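Long-range contacts in peptidase M42 (Thaumarchaeota archaeon SCGC AB-539-E09, PDB 5DS0), which probably removes amino acids from the N-terminal ends of peptides as a twelve-subunit, two-metal TET aminopeptidase, with cobalt ions bound here: residues D239-D243 with L253-G257; Q287-Q291 with N338-L342; E80-F85 with M136-A142; T105-V110 with E150-K154; D44-T50 with R219-T224. Numbering follows the deposited sequence.

Interaction 1: residues D239-D243 with L253-G257; sequences DIAGD and LTKMG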
# COMPACT_ATOMS: atom_id res chain seq x y z
N ASP C 239 16.01 -23.83 -27.84
CA ASP C 239 15.40 -24.09 -26.55
C ASP C 239 16.05 -23.13 -25.59
O ASP C 239 17.25 -22.84 -25.71
CB ASP C 239 15.69 -25.53 -26.11
CG ASP C 239 14.47 -26.24 -25.53
OD1 ASP C 239 13.68 -25.59 -24.78
OD2 ASP C 239 14.30 -27.45 -25.82
N ILE C 240 15.28 -22.60 -24.65
CA ILE C 240 15.84 -21.75 -23.63
C ILE C 240 16.65 -22.67 -22.73
O ILE C 240 16.11 -23.62 -22.18
CB ILE C 240 14.77 -21.03 -22.80
CG1 ILE C 240 13.97 -20.03 -23.67
CG2 ILE C 240 15.42 -20.29 -21.65
CD1 ILE C 240 12.56 -20.49 -24.01
N ALA C 241 17.94 -22.40 -22.61
CA ALA C 241 18.83 -23.27 -21.85
C ALA C 241 18.92 -22.80 -20.41
O ALA C 241 19.32 -21.65 -20.15
CB ALA C 241 20.20 -23.29 -22.47
N GLY C 242 18.55 -23.70 -19.49
CA GLY C 242 18.58 -23.42 -18.05
C GLY C 242 19.89 -23.80 -17.39
O GLY C 242 19.95 -24.73 -16.59
N ASP C 243 20.95 -23.08 -17.75
CA ASP C 243 22.30 -23.33 -17.20
C ASP C 243 22.62 -22.32 -16.12
O ASP C 243 23.65 -22.43 -15.45
CB ASP C 243 23.38 -23.27 -18.30
CG ASP C 243 23.15 -24.28 -19.40
OD1 ASP C 243 22.08 -24.87 -19.38
OD2 ASP C 243 23.99 -24.47 -20.29
N LEU C 253 14.53 -27.44 -18.73
CA LEU C 253 15.21 -28.71 -18.61
C LEU C 253 16.55 -28.80 -19.34
O LEU C 253 17.42 -29.54 -18.90
CB LEU C 253 14.29 -29.85 -19.10
CG LEU C 253 13.12 -30.18 -18.17
CD1 LEU C 253 11.96 -30.79 -18.95
CD2 LEU C 253 13.55 -31.06 -17.00
N THR C 254 16.71 -28.07 -20.46
CA THR C 254 17.85 -28.31 -21.34
C THR C 254 19.10 -27.58 -20.89
O THR C 254 19.03 -26.51 -20.29
CB THR C 254 17.57 -27.92 -22.79
OG1 THR C 254 17.13 -26.57 -22.86
CG2 THR C 254 16.50 -28.81 -23.37
N LYS C 255 20.24 -28.20 -21.17
CA LYS C 255 21.55 -27.66 -20.86
C LYS C 255 22.39 -27.58 -22.11
O LYS C 255 22.39 -28.49 -22.94
CB LYS C 255 22.24 -28.54 -19.82
CG LYS C 255 21.48 -28.66 -18.51
CD LYS C 255 22.28 -29.34 -17.42
CE LYS C 255 21.65 -29.18 -16.05
NZ LYS C 255 21.72 -27.79 -15.51
N MSE C 256 23.13 -26.49 -22.26
CA MSE C 256 23.97 -26.32 -23.43
C MSE C 256 25.08 -27.32 -23.34
O MSE C 256 25.75 -27.43 -22.31
CB MSE C 256 24.51 -24.90 -23.46
CG MSE C 256 25.32 -24.63 -24.72
SE MSE C 256 26.19 -22.87 -24.59
CE MSE C 256 27.63 -23.21 -23.30
N GLY C 257 25.26 -28.08 -24.41
CA GLY C 257 26.34 -29.07 -24.49
C GLY C 257 25.94 -30.50 -24.19
O GLY C 257 26.73 -31.41 -24.40
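Residues 239-243 span the end of strand 232-240 and the turn after it, beside the irregular segment 253-257, and two backbone NH groups find acceptors across the gap. Gly-242 N donates to Thr-254 O at 3.0 Å. Met-256 N (selenomethionine) donates to Asp-243 OD2 at 2.9 Å and only weakly to Asp-243 OD1 at 3.5 Å. Asp-243 suits the place doubly, because its OD2 also forms a salt bridge with Arg-322, although the residue is poorly ordered. Thr-254 fills the middle: its CG2 lies 3.6 Å from Asp-239 OD2, whose polar needs are met by the hydroxyls of Thr-318 and Ser-293. Thr-254 OG1 is 3.2 Å from Ile-240 O, but the angle is too poor for a hydrogen bond. Small Ala-241 and Gly-242 let the backbones approach, with 5.2 Å between the CA atoms of Ala-241 and Thr-254. The chemistry implies a connection held by main-chain polar groups and one shared carboxylate, with the Ile-240 side chain about 8 Å from a bound cobalt ion.

Interaction 2: residues Q287-Q291 with N338-L342; sequences QIPLQ and NAIRL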
# COMPACT_ATOMS: atom_id res chain seq x y z
N GLN C 287 22.97 -43.40 -31.00
CA GLN C 287 23.79 -42.92 -29.90
C GLN C 287 23.98 -41.40 -29.90
O GLN C 287 25.03 -40.89 -29.51
CB GLN C 287 25.13 -43.62 -29.88
CG GLN C 287 25.01 -45.08 -29.54
CD GLN C 287 26.35 -45.71 -29.23
OE1 GLN C 287 27.41 -45.25 -29.68
NE2 GLN C 287 26.33 -46.74 -28.40
N ILE C 288 22.93 -40.68 -30.26
CA ILE C 288 22.94 -39.22 -30.22
C ILE C 288 22.25 -38.77 -28.95
O ILE C 288 21.08 -39.08 -28.74
CB ILE C 288 22.22 -38.65 -31.44
CG1 ILE C 288 22.99 -39.02 -32.71
CG2 ILE C 288 22.08 -37.16 -31.33
CD1 ILE C 288 22.23 -38.83 -34.00
N PRO C 289 22.97 -38.03 -28.09
CA PRO C 289 22.34 -37.56 -26.85
C PRO C 289 21.14 -36.66 -27.15
O PRO C 289 21.19 -35.85 -28.08
CB PRO C 289 23.45 -36.78 -26.17
CG PRO C 289 24.33 -36.31 -27.28
CD PRO C 289 24.28 -37.40 -28.31
N LEU C 290 20.07 -36.82 -26.38
CA LEU C 290 18.82 -36.13 -26.66
C LEU C 290 18.14 -35.74 -25.36
O LEU C 290 17.87 -36.59 -24.52
CB LEU C 290 17.93 -37.05 -27.47
CG LEU C 290 16.62 -36.45 -27.95
CD1 LEU C 290 16.87 -35.39 -29.02
CD2 LEU C 290 15.69 -37.53 -28.49
N GLN C 291 17.85 -34.45 -25.19
CA GLN C 291 17.27 -33.97 -23.93
C GLN C 291 15.77 -33.75 -24.05
O GLN C 291 15.32 -32.98 -24.88
CB GLN C 291 17.92 -32.65 -23.50
CG GLN C 291 19.44 -32.66 -23.48
CD GLN C 291 20.02 -31.37 -22.95
OE1 GLN C 291 19.89 -31.07 -21.77
NE2 GLN C 291 20.64 -30.59 -23.83
N ASN C 338 25.18 -32.57 -33.65
CA ASN C 338 24.33 -33.70 -33.32
C ASN C 338 22.91 -33.54 -33.81
O ASN C 338 22.25 -34.52 -34.14
CB ASN C 338 24.33 -33.95 -31.81
CG ASN C 338 25.50 -34.79 -31.36
OD1 ASN C 338 25.99 -35.65 -32.09
ND2 ASN C 338 25.93 -34.59 -30.13
N ALA C 339 22.42 -32.31 -33.84
CA ALA C 339 21.10 -32.06 -34.40
C ALA C 339 21.09 -32.39 -35.88
O ALA C 339 20.14 -32.96 -36.39
CB ALA C 339 20.68 -30.62 -34.17
N ILE C 340 22.17 -32.03 -36.57
CA ILE C 340 22.30 -32.35 -37.98
C ILE C 340 22.33 -33.87 -38.17
O ILE C 340 21.59 -34.41 -38.99
CB ILE C 340 23.54 -31.72 -38.62
CG1 ILE C 340 23.41 -30.21 -38.67
CG2 ILE C 340 23.71 -32.27 -40.03
CD1 ILE C 340 24.72 -29.52 -38.96
N ARG C 341 23.16 -34.56 -37.39
CA ARG C 341 23.22 -36.02 -37.45
C ARG C 341 21.83 -36.62 -37.23
O ARG C 341 21.40 -37.49 -37.98
CB ARG C 341 24.17 -36.57 -36.40
CG ARG C 341 25.63 -36.41 -36.73
CD ARG C 341 26.50 -37.03 -35.65
NE ARG C 341 27.81 -36.38 -35.53
CZ ARG C 341 28.97 -36.84 -36.03
NH1 ARG C 341 30.10 -36.16 -35.82
NH2 ARG C 341 29.01 -37.95 -36.78
N LEU C 342 21.14 -36.15 -36.21
CA LEU C 342 19.85 -36.70 -35.85
C LEU C 342 18.82 -36.56 -36.97
O LEU C 342 18.11 -37.52 -37.27
CB LEU C 342 19.32 -36.04 -34.57
CG LEU C 342 17.94 -36.49 -34.11
CD1 LEU C 342 17.92 -37.98 -33.83
CD2 LEU C 342 17.51 -35.70 -32.89
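Ile-288 is the centre of this contact, a residue from the loop after helix 273-285 laid against helix 333-349. Its branched side chain points at the helix and spreads along it. CG2 meets Asn-338, 3.9 Å from Ile-288 CG2 to Asn-338 CB, while Ile-288 CD1 lies 3.8 Å from Arg-341 CB and 3.6 Å from Leu-342 N. A beta-branched, wholly apolar residue fits here because its two arms can touch residues a turn apart, Asn-338 and Leu-342.

Leu-342 supplies the apolar surface on the helix. Its CB lies 4.1 Å from Ile-288 CD1, and its CD2 meets Leu-290 CD1 at 3.9 Å, so that it touches both Ile-288 and Leu-290. Asn-338, one turn earlier, stands at the more open end: its ND2 is 3.7 Å from Pro-289 CG, a plain van der Waals contact in which the amide borders the exposed proline ring. The loop begins at Gln-287, whose positive phi ends the preceding helix in a Schellman motif and redirects the chain toward this packing.

Helix 333-349 thus presents one side to the loop, while Ala-339 packs on Ile-319 of strand 314-322 and Ile-340 on helix 179-197. Leu-290 and Leu-342 both also touch Ala-283 of helix 273-285, and beyond Leu-290 the chain enters strand 291-295 of the large mixed sheet.

Interaction 3: residues E80-F85 with M136-A142; sequences EGYLTF and MFIDIGA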
# COMPACT_ATOMS: atom_id res chain seq x y z
N GLU C 80 14.04 16.55 -31.96
CA GLU C 80 15.45 16.66 -31.57
C GLU C 80 16.38 15.68 -32.29
O GLU C 80 17.59 15.72 -32.07
CB GLU C 80 15.62 16.48 -30.05
CG GLU C 80 14.73 17.37 -29.18
CD GLU C 80 13.37 16.75 -28.87
OE1 GLU C 80 12.88 15.89 -29.66
OE2 GLU C 80 12.77 17.11 -27.82
N GLY C 81 15.84 14.79 -33.13
CA GLY C 81 16.66 13.87 -33.93
C GLY C 81 16.82 12.47 -33.37
O GLY C 81 17.80 11.76 -33.66
N TYR C 82 15.86 12.07 -32.55
CA TYR C 82 15.85 10.76 -31.94
C TYR C 82 14.76 9.97 -32.60
O TYR C 82 13.81 10.54 -33.11
CB TYR C 82 15.60 10.87 -30.44
CG TYR C 82 16.81 11.37 -29.69
CD1 TYR C 82 17.14 12.73 -29.66
CD2 TYR C 82 17.66 10.48 -29.03
CE1 TYR C 82 18.26 13.18 -28.99
CE2 TYR C 82 18.79 10.92 -28.34
CZ TYR C 82 19.09 12.27 -28.32
OH TYR C 82 20.21 12.68 -27.63
N LEU C 83 14.90 8.66 -32.60
CA LEU C 83 13.89 7.81 -33.19
C LEU C 83 13.12 7.13 -32.09
O LEU C 83 13.71 6.70 -31.13
CB LEU C 83 14.55 6.74 -34.05
CG LEU C 83 15.67 7.23 -34.97
CD1 LEU C 83 16.25 6.08 -35.78
CD2 LEU C 83 15.22 8.34 -35.91
N THR C 84 11.81 7.03 -32.23
CA THR C 84 11.03 6.11 -31.41
C THR C 84 10.88 4.84 -32.22
O THR C 84 11.04 4.85 -33.43
CB THR C 84 9.64 6.67 -31.08
OG1 THR C 84 8.92 6.93 -32.30
CG2 THR C 84 9.76 7.95 -30.27
N PHE C 85 10.57 3.74 -31.55
CA PHE C 85 10.47 2.46 -32.25
C PHE C 85 9.40 1.56 -31.65
O PHE C 85 9.09 1.67 -30.47
CB PHE C 85 11.83 1.74 -32.19
CG PHE C 85 12.30 1.44 -30.80
CD1 PHE C 85 11.91 0.28 -30.14
CD2 PHE C 85 13.12 2.31 -30.14
CE1 PHE C 85 12.33 0.01 -28.86
CE2 PHE C 85 13.56 2.05 -28.86
CZ PHE C 85 13.16 0.90 -28.21
N MSE C 136 11.55 4.49 -24.42
CA MSE C 136 12.92 4.47 -24.92
C MSE C 136 12.95 5.06 -26.30
O MSE C 136 11.91 5.28 -26.90
CB MSE C 136 13.44 3.04 -24.99
CG MSE C 136 13.59 2.44 -23.61
SE MSE C 136 14.28 0.59 -23.77
CE MSE C 136 13.90 0.05 -21.91
N PHE C 137 14.15 5.35 -26.80
CA PHE C 137 14.31 5.75 -28.19
C PHE C 137 15.70 5.40 -28.63
O PHE C 137 16.51 4.92 -27.86
CB PHE C 137 14.05 7.24 -28.39
CG PHE C 137 14.37 8.03 -27.22
CD1 PHE C 137 15.70 8.28 -26.92
CD2 PHE C 137 13.36 8.48 -26.37
CE1 PHE C 137 16.04 8.98 -25.78
CE2 PHE C 137 13.69 9.19 -25.22
CZ PHE C 137 15.03 9.44 -24.93
N ILE C 138 15.97 5.66 -29.90
CA ILE C 138 17.24 5.35 -30.49
C ILE C 138 17.93 6.64 -30.83
O ILE C 138 17.36 7.52 -31.48
CB ILE C 138 17.03 4.47 -31.73
CG1 ILE C 138 16.59 3.08 -31.27
CG2 ILE C 138 18.30 4.34 -32.55
CD1 ILE C 138 15.78 2.35 -32.30
N ASP C 139 19.17 6.72 -30.38
CA ASP C 139 20.02 7.86 -30.60
C ASP C 139 20.95 7.50 -31.73
O ASP C 139 21.71 6.55 -31.62
CB ASP C 139 20.83 8.15 -29.34
CG ASP C 139 21.67 9.40 -29.45
OD1 ASP C 139 21.79 9.97 -30.56
OD2 ASP C 139 22.23 9.82 -28.42
N ILE C 140 20.90 8.28 -32.81
CA ILE C 140 21.77 8.03 -33.96
C ILE C 140 22.81 9.14 -34.14
O ILE C 140 23.43 9.24 -35.20
CB ILE C 140 20.95 7.86 -35.26
CG1 ILE C 140 20.12 9.11 -35.55
CG2 ILE C 140 20.05 6.65 -35.15
CD1 ILE C 140 19.58 9.18 -36.96
N GLY C 141 23.02 9.93 -33.10
CA GLY C 141 24.05 10.97 -33.11
C GLY C 141 23.59 12.23 -33.79
O GLY C 141 24.41 13.10 -34.11
N ALA C 142 22.28 12.35 -33.99
CA ALA C 142 21.73 13.52 -34.66
C ALA C 142 21.43 14.59 -33.64
O ALA C 142 21.24 14.30 -32.46
CB ALA C 142 20.48 13.14 -35.42
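Strands 82-88 and 137-139 run antiparallel, their short segments inclined at 147° with axes 4.5 Å apart at closest approach. Leu-83 and Ile-138 form a hydrogen-bonded pair, Leu-83 N to Ile-138 O at 2.9 Å and Ile-138 N to Leu-83 O at 2.8 Å, though this last oxygen is less surely placed.

Side chains fill the hollows on both faces. Leu-83 CB and Ile-138 CB are 4.1 Å apart. Beside them, Leu-83 CD1 meets Ile-140 CG2 at 3.9 Å. Phe-85 is the large bump at the other end: its CD2 presses on Ile-138 CD1 at 3.4 Å and its CZ on Met-136 CB (selenomethionine) at 3.9 Å. On the Tyr-82 and Asp-139 face, the tyrosine ring leans across its partner strand, with CD2 3.6 Å from Phe-137 CD1 and CE2 3.4 Å from Asp-139 CG. Gly-81 leaves the hollow that Ala-142 enters, Ala-142 CB lying 3.5 Å from Gly-81 O; a CB on residue 81 would crowd that methyl. An Asx turn, Gly-141 N to Asp-139 OD1 at 2.8 Å, bends the chain there, and Asp-139 also makes a salt bridge to Arg-322 of a neighbouring subunit.

These two strands are adjacent in the six-stranded antiparallel barrel. Strand 71-77 flanks strand 82-88 through backbone bonds of Thr-84 with Ser-75 and Ser-76. Strand 108-115 lies beyond 137-139, Ala-115 and Ile-113 sharing backbone hydrogen bonds with Phe-137 and Asp-139.

Interaction 4: residues T105-V110 with E150-K154; sequences TCKGMV and ESGVK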
# COMPACT_ATOMS: atom_id res chain seq x y z
N THR C 105 18.04 2.15 -43.86
CA THR C 105 17.35 3.21 -44.59
C THR C 105 17.55 3.01 -46.08
O THR C 105 18.29 2.12 -46.50
CB THR C 105 17.88 4.60 -44.20
OG1 THR C 105 19.25 4.73 -44.58
CG2 THR C 105 17.76 4.81 -42.71
N CYS C 106 16.88 3.85 -46.87
CA CYS C 106 17.13 3.90 -48.32
C CYS C 106 18.59 4.31 -48.64
O CYS C 106 19.12 3.93 -49.68
CB CYS C 106 16.12 4.85 -48.99
SG CYS C 106 16.06 6.50 -48.26
N LYS C 107 19.23 5.05 -47.74
CA LYS C 107 20.64 5.45 -47.92
C LYS C 107 21.65 4.47 -47.35
O LYS C 107 22.85 4.71 -47.45
CB LYS C 107 20.87 6.82 -47.29
CG LYS C 107 20.04 7.92 -47.94
CD LYS C 107 20.54 9.30 -47.55
CE LYS C 107 19.71 10.37 -48.24
NZ LYS C 107 19.98 11.73 -47.70
N GLY C 108 21.19 3.37 -46.75
CA GLY C 108 22.08 2.37 -46.17
C GLY C 108 21.94 2.21 -44.67
O GLY C 108 20.99 2.71 -44.06
N MSE C 109 22.91 1.53 -44.06
CA MSE C 109 22.88 1.23 -42.63
C MSE C 109 23.20 2.45 -41.82
O MSE C 109 24.17 3.14 -42.06
CB MSE C 109 23.91 0.16 -42.28
CG MSE C 109 23.64 -1.18 -42.96
SE MSE C 109 21.86 -1.94 -42.50
CE MSE C 109 21.83 -3.42 -43.80
N VAL C 110 22.38 2.71 -40.82
CA VAL C 110 22.60 3.81 -39.89
C VAL C 110 22.67 3.27 -38.46
O VAL C 110 21.74 2.64 -37.99
CB VAL C 110 21.46 4.82 -39.97
CG1 VAL C 110 21.63 5.92 -38.92
CG2 VAL C 110 21.38 5.41 -41.37
N GLU C 150 18.49 13.56 -42.95
CA GLU C 150 19.64 13.45 -43.87
C GLU C 150 20.25 12.05 -43.92
O GLU C 150 20.79 11.65 -44.94
CB GLU C 150 20.73 14.45 -43.51
CG GLU C 150 20.48 15.85 -44.06
CD GLU C 150 21.39 16.90 -43.42
OE1 GLU C 150 22.53 16.56 -43.00
OE2 GLU C 150 20.94 18.07 -43.31
N SER C 151 20.17 11.32 -42.83
CA SER C 151 20.65 9.95 -42.78
C SER C 151 19.78 8.97 -43.58
O SER C 151 20.22 7.86 -43.88
CB SER C 151 20.68 9.50 -41.34
OG SER C 151 19.34 9.26 -40.92
N GLY C 152 18.54 9.36 -43.87
CA GLY C 152 17.65 8.57 -44.72
C GLY C 152 16.50 7.90 -44.00
O GLY C 152 15.68 7.20 -44.61
N VAL C 153 16.41 8.13 -42.70
CA VAL C 153 15.44 7.44 -41.85
C VAL C 153 14.01 7.85 -42.16
O VAL C 153 13.69 9.03 -42.31
CB VAL C 153 15.73 7.73 -40.36
CG1 VAL C 153 14.84 6.88 -39.45
CG2 VAL C 153 17.19 7.46 -40.02
N LYS C 154 13.15 6.85 -42.24
CA LYS C 154 11.73 7.07 -42.46
C LYS C 154 10.93 6.18 -41.52
O LYS C 154 11.39 5.11 -41.12
CB LYS C 154 11.35 6.76 -43.93
CG LYS C 154 11.76 7.81 -45.04
CD LYS C 154 10.71 8.88 -45.36
CE LYS C 154 11.28 9.94 -46.31
NZ LYS C 154 10.24 10.90 -46.78
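Near the end of helix 145-150, Glu-150 contributes its backbone rather than its carboxylate: Glu-150 O accepts a hydrogen bond from Lys-107 NZ at 2.9 Å. Ser-151 follows, its carbonyl O 3.6 Å from Lys-107 CB and 3.7 Å from Val-110 CG2, while its hydroxyl turns back to Ala-148 O. At Gly-152 the chain leaves the helix with positive phi. A side chain there would clash with Thr-105 OG1 and Lys-107 CG, so glycine is the residue that fits. Its carbonyl O lies 3.4 Å from Thr-105 CB and 3.7 Å from Cys-106 SG. Val-153 then places CG2 3.8 Å from Thr-105 CG2. Thr-105 itself is committed to its own type I turn, its OG1 donating to Gly-108 O at 2.7 Å. That turn is the hairpin link between barrel strands 100-105 and 108-115, and the segment packed against it leads from helix 145-150 toward strand 158-161, which pairs with strand 100-105 on its other edge.

Interaction 5: residues D44-T50 with R219-T224; sequences DKLGSVT and RGAQTT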
# COMPACT_ATOMS: atom_id res chain seq x y z
N ASP C 44 6.88 -19.02 -50.64
CA ASP C 44 5.56 -18.47 -50.37
C ASP C 44 5.62 -16.96 -50.64
O ASP C 44 6.70 -16.39 -50.84
CB ASP C 44 5.03 -18.87 -48.96
CG ASP C 44 5.74 -18.18 -47.80
OD1 ASP C 44 6.44 -17.17 -48.01
OD2 ASP C 44 5.57 -18.65 -46.65
N LYS C 45 4.46 -16.32 -50.65
CA LYS C 45 4.39 -14.92 -51.00
C LYS C 45 4.75 -13.99 -49.83
O LYS C 45 4.88 -12.79 -50.01
CB LYS C 45 3.02 -14.58 -51.56
CG LYS C 45 2.70 -15.42 -52.80
CD LYS C 45 1.59 -14.80 -53.62
CE LYS C 45 1.25 -15.66 -54.81
NZ LYS C 45 0.05 -15.11 -55.49
N LEU C 46 4.92 -14.55 -48.64
CA LEU C 46 5.41 -13.77 -47.52
C LEU C 46 6.93 -13.63 -47.53
O LEU C 46 7.47 -12.74 -46.88
CB LEU C 46 4.95 -14.40 -46.20
CG LEU C 46 3.63 -13.88 -45.63
CD1 LEU C 46 2.54 -13.77 -46.68
CD2 LEU C 46 3.16 -14.76 -44.48
N GLY C 47 7.63 -14.49 -48.26
CA GLY C 47 9.08 -14.44 -48.33
C GLY C 47 9.81 -15.69 -47.86
O GLY C 47 11.03 -15.70 -47.85
N SER C 48 9.08 -16.73 -47.44
CA SER C 48 9.71 -18.00 -47.07
C SER C 48 10.25 -18.68 -48.30
O SER C 48 9.54 -18.80 -49.30
CB SER C 48 8.72 -18.97 -46.42
OG SER C 48 7.96 -18.36 -45.39
N VAL C 49 11.51 -19.09 -48.26
CA VAL C 49 12.05 -19.94 -49.32
C VAL C 49 12.22 -21.38 -48.79
O VAL C 49 12.58 -21.60 -47.63
CB VAL C 49 13.36 -19.42 -49.99
CG1 VAL C 49 13.43 -17.91 -50.28
CG2 VAL C 49 14.52 -19.75 -49.11
N THR C 50 11.95 -22.33 -49.67
CA THR C 50 11.91 -23.73 -49.34
C THR C 50 12.71 -24.52 -50.38
O THR C 50 12.50 -24.37 -51.57
CB THR C 50 10.44 -24.23 -49.31
OG1 THR C 50 9.64 -23.38 -48.47
CG2 THR C 50 10.36 -25.67 -48.82
N ARG C 219 3.59 -16.74 -38.94
CA ARG C 219 2.89 -16.38 -40.16
C ARG C 219 3.40 -17.12 -41.38
O ARG C 219 2.62 -17.67 -42.14
CB ARG C 219 2.93 -14.86 -40.35
CG ARG C 219 2.21 -14.14 -39.22
CD ARG C 219 2.10 -12.65 -39.45
NE ARG C 219 1.50 -11.98 -38.29
CZ ARG C 219 1.69 -10.71 -37.95
NH1 ARG C 219 2.48 -9.91 -38.68
NH2 ARG C 219 1.09 -10.21 -36.88
N GLY C 220 4.71 -17.15 -41.57
CA GLY C 220 5.30 -17.85 -42.71
C GLY C 220 5.12 -19.36 -42.67
O GLY C 220 5.01 -19.99 -43.71
N ALA C 221 5.07 -19.93 -41.47
CA ALA C 221 4.78 -21.35 -41.31
C ALA C 221 3.41 -21.75 -41.88
O ALA C 221 3.27 -22.80 -42.50
CB ALA C 221 4.83 -21.71 -39.84
N GLN C 222 2.38 -20.94 -41.62
CA GLN C 222 1.02 -21.23 -42.08
C GLN C 222 0.96 -21.30 -43.60
O GLN C 222 0.42 -22.25 -44.16
CB GLN C 222 0.06 -20.17 -41.58
CG GLN C 222 -1.40 -20.52 -41.80
CD GLN C 222 -2.34 -19.45 -41.24
OE1 GLN C 222 -2.11 -18.93 -40.14
NE2 GLN C 222 -3.38 -19.11 -42.00
N THR C 223 1.55 -20.30 -44.24
CA THR C 223 1.55 -20.18 -45.69
C THR C 223 2.50 -21.16 -46.38
O THR C 223 2.19 -21.65 -47.47
CB THR C 223 1.89 -18.75 -46.12
OG1 THR C 223 3.14 -18.36 -45.53
CG2 THR C 223 0.78 -17.76 -45.68
N THR C 224 3.63 -21.47 -45.76
CA THR C 224 4.54 -22.50 -46.28
C THR C 224 3.94 -23.91 -46.16
O THR C 224 4.08 -24.73 -47.06
CB THR C 224 5.91 -22.46 -45.58
OG1 THR C 224 6.66 -21.35 -46.09
CG2 THR C 224 6.70 -23.73 -45.83
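Asp-44 turns its carboxylate, at chi1 near +72° (p), both inward to its own turn and outward to helix 219-228. OD1 takes Ser-48 N at 2.7 Å, with weaker bonds from Leu-46 N and Gly-47 N. OD2 takes Ser-48 OG at 2.7 Å and, across the contact, Thr-224 OG1 at 3.0 Å; Thr-223 OG1 is also 2.7 Å from Asp-44 OD2. The two threonines use different rotamers, p for Thr-223 and m for Thr-224, which bring both hydroxyls round to the same oxygen. This type I turn, Asp-44 to Gly-47, joins antiparallel strands 40-43 and 49-53 of the large mixed sheet, so a beta-hairpin is fastened to the first turns of a helix. Gly-220 suits the interface because a CB would clash with Ser-48 OG. Leu-46, with an off-rotamer chi1 of -92°, lays CD2 4.1 Å from Arg-219 CB and 3.8 Å from Thr-223 OG1. Thr-50, m, brings OG1 4.0 Å from Thr-224 CG2 and hydrogen-bonds Ser-209 of strand 205-211.

Overall arrangement
From the N terminus, the first segment met is 44-50, whose partner 219-224 comes 169 residues later; interaction 5 therefore closes the widest loop, joining a hairpin of the large mixed sheet to helix 219-228. Nested inside it, interaction 3 closes the loop from 80-85 to 136-142 and interaction 4 that from 105-110 to 150-154; the two cross. Both belong to the barrel and touch through Leu-83 with Val-153 and Ile-140 with Val-110. After 219-224 comes strand 232-240, where interaction 1 closes a short loop. In series, interaction 2 closes the loop from 287-291 to 338-342 on helix 333-349, and meets interaction 1 where Gln-291 NE2 probably hydrogen-bonds Lys-255 O.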